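Local coordinates for protein B (PDB 5H6I) that permeabilizes membranes as a secreted pore-forming toxin, the CAMP factor, and belongs to the bacterial Fc-binding proteins, at residues L168-K179 with V219-V230. Numbering follows the deposited sequence.
Sequences LKPTDRATIYTK and VQLNPNVTVQQV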
ATOM      1  N   LEU A 168      12.311   8.611  12.482  1.00 61.05           N
ATOM      2  CA  LEU A 168      11.661   9.746  13.121  1.00 54.37           C
ATOM      3  C   LEU A 168      11.919   9.726  14.621  1.00 54.41           C
ATOM      4  O   LEU A 168      11.830   8.679  15.268  1.00 63.62           O
ATOM      5  CB  LEU A 168      10.157   9.729  12.852  1.00 53.13           C
ATOM      6  CG  LEU A 168       9.678  10.132  11.456  1.00 58.24           C
ATOM      7  CD1 LEU A 168       8.264   9.626  11.213  1.00 51.65           C
ATOM      8  CD2 LEU A 168       9.747  11.641  11.282  1.00 44.95           C
ATOM      9  N   LYS A 169      12.247  10.891  15.170  1.00 57.29           N
ATOM     10  CA  LYS A 169      12.381  11.012  16.610  1.00 62.85           C
ATOM     11  C   LYS A 169      11.000  10.954  17.261  1.00 56.67           C
ATOM     12  O   LYS A 169       9.991  11.266  16.622  1.00 60.28           O
ATOM     13  CB  LYS A 169      13.076  12.320  16.978  1.00 62.86           C
ATOM     14  CG  LYS A 169      14.587  12.296  16.802  1.00 74.14           C
ATOM     15  CD  LYS A 169      15.197  13.651  17.124  1.00 70.33           C
ATOM     16  CE  LYS A 169      14.952  14.649  16.007  1.00 72.76           C
ATOM     17  NZ  LYS A 169      15.737  14.314  14.788  1.00 78.73           N
ATOM     18  N   PRO A 170      10.920  10.544  18.531  1.00 50.94           N
ATOM     19  CA  PRO A 170       9.615  10.558  19.211  1.00 48.90           C
ATOM     20  C   PRO A 170       8.998  11.942  19.285  1.00 57.19           C
ATOM     21  O   PRO A 170       7.770  12.063  19.375  1.00 58.49           O
ATOM     22  CB  PRO A 170       9.938  10.002  20.605  1.00 40.60           C
ATOM     23  CG  PRO A 170      11.191   9.212  20.417  1.00 46.76           C
ATOM     24  CD  PRO A 170      11.974   9.950  19.371  1.00 50.26           C
ATOM     25  N   THR A 171       9.815  12.993  19.238  1.00 61.31           N
ATOM     26  CA  THR A 171       9.326  14.364  19.241  1.00 60.17           C
ATOM     27  C   THR A 171       9.025  14.892  17.844  1.00 59.04           C
ATOM     28  O   THR A 171       8.440  15.973  17.721  1.00 61.11           O
ATOM     29  CB  THR A 171      10.344  15.286  19.920  1.00 69.23           C
ATOM     30  OG1 THR A 171      11.658  14.998  19.428  1.00 67.59           O
ATOM     31  CG2 THR A 171      10.321  15.082  21.428  1.00 55.38           C
ATOM     32  N   ASP A 172       9.406  14.164  16.798  1.00 52.39           N
ATOM     33  CA  ASP A 172       9.165  14.622  15.438  1.00 58.94           C
ATOM     34  C   ASP A 172       7.678  14.582  15.107  1.00 55.46           C
ATOM     35  O   ASP A 172       6.908  13.813  15.689  1.00 58.18           O
ATOM     36  CB  ASP A 172       9.939  13.764  14.436  1.00 61.46           C
ATOM     37  CG  ASP A 172      11.404  14.144  14.349  1.00 69.69           C
ATOM     38  OD1 ASP A 172      11.738  15.307  14.656  1.00 71.23           O
ATOM     39  OD2 ASP A 172      12.220  13.278  13.971  1.00 66.61           O
ATOM     40  N   ARG A 173       7.280  15.428  14.161  1.00 52.60           N
ATOM     41  CA  ARG A 173       5.908  15.414  13.677  1.00 44.38           C
ATOM     42  C   ARG A 173       5.590  14.067  13.042  1.00 55.21           C
ATOM     43  O   ARG A 173       6.418  13.482  12.339  1.00 54.81           O
ATOM     44  CB  ARG A 173       5.693  16.542  12.667  1.00 56.71           C
ATOM     45  CG  ARG A 173       4.242  16.774  12.283  1.00 57.58           C
ATOM     46  CD  ARG A 173       4.123  17.916  11.289  1.00 65.92           C
ATOM     47  NE  ARG A 173       4.854  19.100  11.732  1.00 65.06           N
ATOM     48  CZ  ARG A 173       4.305  20.109  12.402  1.00 72.18           C
ATOM     49  NH1 ARG A 173       3.016  20.081  12.706  1.00 73.46           N
ATOM     50  NH2 ARG A 173       5.047  21.146  12.766  1.00 62.78           N
ATOM     51  N   ALA A 174       4.385  13.570  13.302  1.00 51.03           N
ATOM     52  CA  ALA A 174       3.986  12.266  12.798  1.00 54.47           C
ATOM     53  C   ALA A 174       3.603  12.351  11.326  1.00 54.67           C
ATOM     54  O   ALA A 174       2.916  13.284  10.900  1.00 65.61           O
ATOM     55  CB  ALA A 174       2.818  11.712  13.612  1.00 52.07           C
ATOM     56  N   THR A 175       4.063  11.375  10.551  1.00 47.09           N
ATOM     57  CA  THR A 175       3.691  11.264   9.150  1.00 53.79           C
ATOM     58  C   THR A 175       2.456  10.379   9.005  1.00 57.14           C
ATOM     59  O   THR A 175       2.017   9.718   9.948  1.00 49.22           O
ATOM     60  CB  THR A 175       4.849  10.704   8.324  1.00 51.52           C
ATOM     61  OG1 THR A 175       5.087   9.340   8.694  1.00 49.14           O
ATOM     62  CG2 THR A 175       6.114  11.516   8.558  1.00 47.14           C
ATOM     63  N   ILE A 176       1.891  10.372   7.795  1.00 49.10           N
ATOM     64  CA  ILE A 176       0.717   9.544   7.534  1.00 48.43           C
ATOM     65  C   ILE A 176       1.047   8.070   7.725  1.00 46.98           C
ATOM     66  O   ILE A 176       0.186   7.277   8.127  1.00 60.65           O
ATOM     67  CB  ILE A 176       0.160   9.833   6.125  1.00 55.01           C
ATOM     68  CG1 ILE A 176      -1.084   8.985   5.848  1.00 62.49           C
ATOM     69  CG2 ILE A 176       1.229   9.605   5.062  1.00 49.49           C
ATOM     70  CD1 ILE A 176      -1.811   9.362   4.577  1.00 59.51           C
ATOM     71  N   TYR A 177       2.298   7.681   7.465  1.00 51.47           N
ATOM     72  CA  TYR A 177       2.707   6.300   7.700  1.00 56.16           C
ATOM     73  C   TYR A 177       2.772   5.982   9.188  1.00 50.52           C
ATOM     74  O   TYR A 177       2.519   4.840   9.587  1.00 54.95           O
ATOM     75  CB  TYR A 177       4.057   6.037   7.030  1.00 41.08           C
ATOM     76  CG  TYR A 177       4.111   6.526   5.600  1.00 44.56           C
ATOM     77  CD1 TYR A 177       3.661   5.727   4.556  1.00 47.49           C
ATOM     78  CD2 TYR A 177       4.596   7.790   5.294  1.00 43.05           C
ATOM     79  CE1 TYR A 177       3.701   6.171   3.249  1.00 39.98           C
ATOM     80  CE2 TYR A 177       4.638   8.244   3.990  1.00 48.85           C
ATOM     81  CZ  TYR A 177       4.188   7.429   2.971  1.00 49.35           C
ATOM     82  OH  TYR A 177       4.230   7.876   1.670  1.00 55.71           O
ATOM     83  N   THR A 178       3.102   6.974  10.020  1.00 48.15           N
ATOM     84  CA  THR A 178       3.075   6.766  11.464  1.00 55.57           C
ATOM     85  C   THR A 178       1.656   6.506  11.951  1.00 56.02           C
ATOM     86  O   THR A 178       1.435   5.663  12.829  1.00 47.48           O
ATOM     87  CB  THR A 178       3.672   7.977  12.183  1.00 51.37           C
ATOM     88  OG1 THR A 178       4.920   8.330  11.576  1.00 60.15           O
ATOM     89  CG2 THR A 178       3.897   7.668  13.656  1.00 52.20           C
ATOM     90  N   LYS A 179       0.680   7.214  11.386  1.00 59.29           N
ATOM     91  CA  LYS A 179      -0.715   7.062  11.774  1.00 62.15           C
ATOM     92  C   LYS A 179      -1.373   5.831  11.165  1.00 61.32           C
ATOM     93  O   LYS A 179      -2.555   5.589  11.430  1.00 65.76           O
ATOM     94  CB  LYS A 179      -1.502   8.316  11.386  1.00 53.02           C
ATOM     95  CG  LYS A 179      -1.046   9.569  12.112  1.00 61.89           C
ATOM     96  CD  LYS A 179      -1.696  10.809  11.531  1.00 67.69           C
ATOM     97  CE  LYS A 179      -1.367  12.039  12.359  1.00 55.77           C
ATOM     98  NZ  LYS A 179      -1.996  13.266  11.801  1.00 54.59           N
ATOM     99  N   VAL A 219      -7.058  12.573  16.767  1.00 45.35           N
ATOM    100  CA  VAL A 219      -5.599  12.541  16.785  1.00 56.24           C
ATOM    101  C   VAL A 219      -5.060  12.176  15.409  1.00 59.13           C
ATOM    102  O   VAL A 219      -4.067  12.748  14.941  1.00 62.75           O
ATOM    103  CB  VAL A 219      -5.101  11.568  17.869  1.00 47.26           C
ATOM    104  CG1 VAL A 219      -3.615  11.288  17.702  1.00 55.81           C
ATOM    105  CG2 VAL A 219      -5.389  12.126  19.254  1.00 44.79           C
ATOM    106  N   GLN A 220      -5.712  11.225  14.733  1.00 47.61           N
ATOM    107  CA  GLN A 220      -5.286  10.839  13.392  1.00 56.54           C
ATOM    108  C   GLN A 220      -5.434  11.990  12.403  1.00 58.02           C
ATOM    109  O   GLN A 220      -4.609  12.138  11.494  1.00 65.38           O
ATOM    110  CB  GLN A 220      -6.086   9.620  12.926  1.00 57.18           C
ATOM    111  CG  GLN A 220      -6.023   9.350  11.431  1.00 71.63           C
ATOM    112  CD  GLN A 220      -6.524   7.966  11.068  1.00 72.47           C
ATOM    113  OE1 GLN A 220      -6.418   7.028  11.859  1.00 74.76           O
ATOM    114  NE2 GLN A 220      -7.077   7.831   9.869  1.00 68.81           N
ATOM    115  N   LEU A 221      -6.463  12.818  12.567  1.00 55.24           N
ATOM    116  CA  LEU A 221      -6.684  13.951  11.677  1.00 50.00           C
ATOM    117  C   LEU A 221      -5.868  15.178  12.061  1.00 58.54           C
ATOM    118  O   LEU A 221      -5.904  16.177  11.334  1.00 63.72           O
ATOM    119  CB  LEU A 221      -8.172  14.313  11.648  1.00 53.49           C
ATOM    120  CG  LEU A 221      -9.107  13.274  11.028  1.00 55.42           C
ATOM    121  CD1 LEU A 221     -10.546  13.532  11.445  1.00 61.65           C
ATOM    122  CD2 LEU A 221      -8.977  13.266   9.513  1.00 53.61           C
ATOM    123  N   ASN A 222      -5.139  15.132  13.174  1.00 49.78           N
ATOM    124  CA  ASN A 222      -4.327  16.256  13.621  1.00 61.35           C
ATOM    125  C   ASN A 222      -2.981  16.235  12.907  1.00 62.92           C
ATOM    126  O   ASN A 222      -2.191  15.303  13.098  1.00 52.13           O
ATOM    127  CB  ASN A 222      -4.137  16.205  15.140  1.00 57.11           C
ATOM    128  CG  ASN A 222      -3.589  17.503  15.708  1.00 57.66           C
ATOM    129  OD1 ASN A 222      -3.015  18.323  14.991  1.00 65.92           O
ATOM    130  ND2 ASN A 222      -3.764  17.693  17.011  1.00 57.55           N
ATOM    131  N   PRO A 223      -2.682  17.239  12.077  1.00 54.28           N
ATOM    132  CA  PRO A 223      -1.388  17.266  11.382  1.00 57.47           C
ATOM    133  C   PRO A 223      -0.218  17.663  12.267  1.00 59.71           C
ATOM    134  O   PRO A 223       0.922  17.656  11.788  1.00 67.04           O
ATOM    135  CB  PRO A 223      -1.606  18.307  10.268  1.00 59.03           C
ATOM    136  CG  PRO A 223      -3.091  18.583  10.249  1.00 53.49           C
ATOM    137  CD  PRO A 223      -3.556  18.338  11.645  1.00 52.62           C
ATOM    138  N   ASN A 224      -0.451  18.003  13.533  1.00 59.84           N
ATOM    139  CA  ASN A 224       0.602  18.497  14.409  1.00 59.75           C
ATOM    140  C   ASN A 224       0.947  17.545  15.545  1.00 57.04           C
ATOM    141  O   ASN A 224       1.829  17.863  16.349  1.00 63.49           O
ATOM    142  CB  ASN A 224       0.212  19.863  14.985  1.00 60.12           C
ATOM    143  CG  ASN A 224       0.002  20.909  13.908  1.00 67.38           C
ATOM    144  OD1 ASN A 224       0.665  20.889  12.871  1.00 60.37           O
ATOM    145  ND2 ASN A 224      -0.925  21.829  14.149  1.00 71.53           N
ATOM    146  N   VAL A 225       0.282  16.392  15.641  1.00 57.69           N
ATOM    147  CA  VAL A 225       0.623  15.439  16.687  1.00 56.26           C
ATOM    148  C   VAL A 225       1.984  14.821  16.388  1.00 56.13           C
ATOM    149  O   VAL A 225       2.376  14.644  15.227  1.00 55.84           O
ATOM    150  CB  VAL A 225      -0.456  14.351  16.829  1.00 59.08           C
ATOM    151  CG1 VAL A 225      -1.702  14.918  17.493  1.00 58.25           C
ATOM    152  CG2 VAL A 225      -0.784  13.745  15.478  1.00 53.69           C
ATOM    153  N   THR A 226       2.713  14.494  17.447  1.00 54.60           N
ATOM    154  CA  THR A 226       4.035  13.906  17.310  1.00 59.75           C
ATOM    155  C   THR A 226       3.936  12.385  17.221  1.00 50.04           C
ATOM    156  O   THR A 226       2.869  11.791  17.389  1.00 62.23           O
ATOM    157  CB  THR A 226       4.925  14.313  18.484  1.00 61.19           C
ATOM    158  OG1 THR A 226       4.293  13.941  19.715  1.00 53.00           O
ATOM    159  CG2 THR A 226       5.158  15.816  18.475  1.00 52.58           C
ATOM    160  N   VAL A 227       5.078  11.755  16.940  1.00 60.77           N
ATOM    161  CA  VAL A 227       5.141  10.296  16.928  1.00 53.25           C
ATOM    162  C   VAL A 227       4.781   9.744  18.301  1.00 57.46           C
ATOM    163  O   VAL A 227       4.127   8.699  18.418  1.00 59.23           O
ATOM    164  CB  VAL A 227       6.535   9.828  16.469  1.00 50.23           C
ATOM    165  CG1 VAL A 227       6.709   8.333  16.698  1.00 38.85           C
ATOM    166  CG2 VAL A 227       6.753  10.178  15.006  1.00 46.81           C
ATOM    167  N   GLN A 228       5.183  10.448  19.361  1.00 58.11           N
ATOM    168  CA  GLN A 228       4.839  10.026  20.715  1.00 61.43           C
ATOM    169  C   GLN A 228       3.332  10.069  20.936  1.00 57.56           C
ATOM    170  O   GLN A 228       2.741   9.105  21.437  1.00 59.76           O
ATOM    171  CB  GLN A 228       5.557  10.911  21.733  1.00 65.05           C
ATOM    172  CG  GLN A 228       6.753  10.256  22.398  1.00 68.57           C
ATOM    173  CD  GLN A 228       7.017  10.807  23.784  1.00 81.72           C
ATOM    174  OE1 GLN A 228       6.709  10.167  24.789  1.00 78.43           O
ATOM    175  NE2 GLN A 228       7.587  12.006  23.844  1.00 78.22           N
ATOM    176  N   GLN A 229       2.692  11.181  20.564  1.00 48.44           N
ATOM    177  CA  GLN A 229       1.257  11.327  20.790  1.00 54.59           C
ATOM    178  C   GLN A 229       0.454  10.271  20.043  1.00 56.40           C
ATOM    179  O   GLN A 229      -0.638   9.895  20.486  1.00 60.95           O
ATOM    180  CB  GLN A 229       0.800  12.727  20.380  1.00 57.17           C
ATOM    181  CG  GLN A 229       1.298  13.834  21.293  1.00 52.56           C
ATOM    182  CD  GLN A 229       1.072  15.214  20.709  1.00 59.24           C
ATOM    183  OE1 GLN A 229       1.734  15.611  19.750  1.00 57.14           O
ATOM    184  NE2 GLN A 229       0.131  15.954  21.285  1.00 62.44           N
ATOM    185  N   VAL A 230       0.970   9.782  18.914  1.00 53.90           N
ATOM    186  CA  VAL A 230       0.293   8.704  18.201  1.00 51.23           C
ATOM    187  C   VAL A 230       0.433   7.393  18.965  1.00 56.36           C
ATOM    188  O   VAL A 230      -0.506   6.590  19.026  1.00 59.32           O
ATOM    189  CB  VAL A 230       0.838   8.595  16.763  1.00 57.95           C
ATOM    190  CG1 VAL A 230       0.395   7.291  16.114  1.00 44.43           C
ATOM    191  CG2 VAL A 230       0.382   9.787  15.935  1.00 43.96           C
TER
HETATM  192  O   HOH W   1       1.076  14.364  12.523  1.00 52.94           O
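Lys179 reaches across to Gln220 and Val225 in the link between two helices. Its CB points toward 219-230; CG then passes Val230 CG2 at 4.1 Å, the two side chains crossing at about a right angle. Beyond CG the chain is fully extended (chi2 to chi4 within 10° of 180°), carrying CD past Gln220 O and CE against Val225 CG2 at 3.6 Å. NZ approaches the carbonyl oxygens of Gln220 and Asn222 as a donor, but its place is uncertain and the Asn222 approach is too short to trust. Lys179 stands where the loop passes into helix 179-196, which bundles with helices 203-220 and 227-245. The loop, coming from helix 145-163, lies against the link between the latter two, with its type I turn from Asn222 to Val225, at one end of this three-helix C-terminal part. There Arg173 and Thr226 form a single beta bridge: Val227 N donates to Asp172 O at 3.0 Å, and Ala174 N meets Val225 O at 3.0 Å. Gln228 N adds a bond to Pro170 O. Thr226 and Gln229 close a capping box over the start of helix 227-245: Thr226 N gives a 2.7 Å bond to Gln229 OE1, and Gln229 N returns a weak bond to Thr226 OG1. On the apolar side, Val227 CG2 sits 4.0 Å from Thr178 CG2 and 4.1 Å from Leu168 CB.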